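Local coordinates for protein dihydrodipicolinate synthase (Rhodopseudomonas palustris, PDB 3DZ1) that probably catalyses the formation of 4-hydroxy-tetrahydrodipicolinate, a step of lysine biosynthesis, as a TIM-barrel lyase of the DapA family, at residues P223-L226 / V227-V230. Sequence-based numbering, arbitrary orientation.
Sequences PDML and VDVV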
# COMPACT_ATOMS: atom_id res chain seq x y z
N PRO A 223 5.15 31.54 -8.95
CA PRO A 223 6.36 31.51 -8.12
C PRO A 223 6.77 32.94 -7.79
O PRO A 223 7.38 33.18 -6.75
CB PRO A 223 7.37 30.79 -9.01
CG PRO A 223 6.94 31.19 -10.39
CD PRO A 223 5.44 31.07 -10.32
N ASP A 224 6.43 33.87 -8.68
CA ASP A 224 6.75 35.27 -8.47
C ASP A 224 6.09 35.81 -7.21
O ASP A 224 6.68 36.62 -6.49
CB ASP A 224 6.36 36.10 -9.72
CG ASP A 224 4.94 35.84 -10.20
OD1 ASP A 224 4.49 34.67 -10.21
OD2 ASP A 224 4.26 36.81 -10.61
N MSE A 225 4.88 35.35 -6.91
CA MSE A 225 4.19 35.81 -5.71
C MSE A 225 4.67 35.10 -4.45
O MSE A 225 4.64 35.67 -3.37
CB MSE A 225 2.68 35.66 -5.87
CG MSE A 225 2.09 36.56 -6.96
SE MSE A 225 2.43 38.46 -6.68
CE MSE A 225 3.98 38.66 -7.82
N LEU A 226 5.10 33.84 -4.57
CA LEU A 226 5.61 33.15 -3.40
C LEU A 226 6.97 33.74 -3.02
O LEU A 226 7.39 33.66 -1.87
CB LEU A 226 5.72 31.64 -3.66
CG LEU A 226 4.39 30.92 -3.89
CD1 LEU A 226 4.61 29.41 -3.84
CD2 LEU A 226 3.37 31.33 -2.83
N VAL A 227 7.64 34.36 -4.00
CA VAL A 227 8.93 35.01 -3.74
C VAL A 227 8.65 36.08 -2.68
O VAL A 227 9.42 36.24 -1.72
CB VAL A 227 9.50 35.69 -5.02
CG1 VAL A 227 10.59 36.68 -4.64
CG2 VAL A 227 10.06 34.65 -5.97
N ASP A 228 7.55 36.80 -2.85
CA ASP A 228 7.16 37.85 -1.91
C ASP A 228 6.71 37.26 -0.58
O ASP A 228 6.99 37.83 0.48
CB ASP A 228 6.04 38.72 -2.49
CG ASP A 228 6.50 39.56 -3.67
OD1 ASP A 228 7.64 40.07 -3.62
OD2 ASP A 228 5.73 39.73 -4.64
N VAL A 229 6.00 36.13 -0.62
CA VAL A 229 5.56 35.50 0.63
C VAL A 229 6.80 35.13 1.45
O VAL A 229 6.84 35.35 2.66
CB VAL A 229 4.73 34.22 0.37
CG1 VAL A 229 4.52 33.47 1.68
CG2 VAL A 229 3.40 34.58 -0.25
N VAL A 230 7.80 34.58 0.78
CA VAL A 230 9.04 34.19 1.46
C VAL A 230 9.75 35.44 2.00
O VAL A 230 10.24 35.45 3.13
CB VAL A 230 9.98 33.42 0.49
CG1 VAL A 230 11.34 33.17 1.14
CG2 VAL A 230 9.34 32.09 0.09
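Leu-226 lays its CD2 methyl alongside the CG2 methyl of Val-229, one helical turn onward. CD2 of Leu-226 is 4.1 Å from CG2 of Val-229, and the two branches leave the helix together. The three-residue spacing puts both residues on one flank. CG of Leu-226 sits anti to its own carbonyl carbon (chi1 -65°), CG2 of Val-229 is placed the same way, and these torsions bring CD2 and CG2 together.

Met-225, a selenomethionine, makes a second pair at this spacing with Asp-228. Its chain bends about CB-CG and again about CG-SE, and CE ends 3.8 Å from OD2 of Asp-228. This is van der Waals contact with a carboxylate oxygen. Helix 238-255 packs against this part of the helix, with His-248 touching Met-225 and Leu-244 touching Val-229.

The valines at 227 and 230 bring one methyl each back over the preceding turn. CG2 of Val-227 lies 3.2 Å from O of Pro-223, and CG2 of Val-230 is equally near O of Leu-226. The same carbonyls accept the backbone bonds. Val-227 N reaches Pro-223 O at 3.0 Å, with a bent N-H...O angle of 138°. Val-230 N reaches Leu-226 O at 2.8 Å and is straighter, at 164°. O of Met-225 takes N-H from Val-229, with a weak second bond from Asp-228 N.

OD2 of Asp-224 forms a salt bridge with Arg-272, which would probably favour the ionised carboxylate. On the barrel side, Val-227 and Val-230 both pack on Thr-12 of strand 11-15. The whole is the first two turns of an alpha helix, tied by i to i+4 bonds. Helix 223-234 follows the eighth strand, 215-218, in the parallel (beta/alpha)8 TIM barrel of the DapA family.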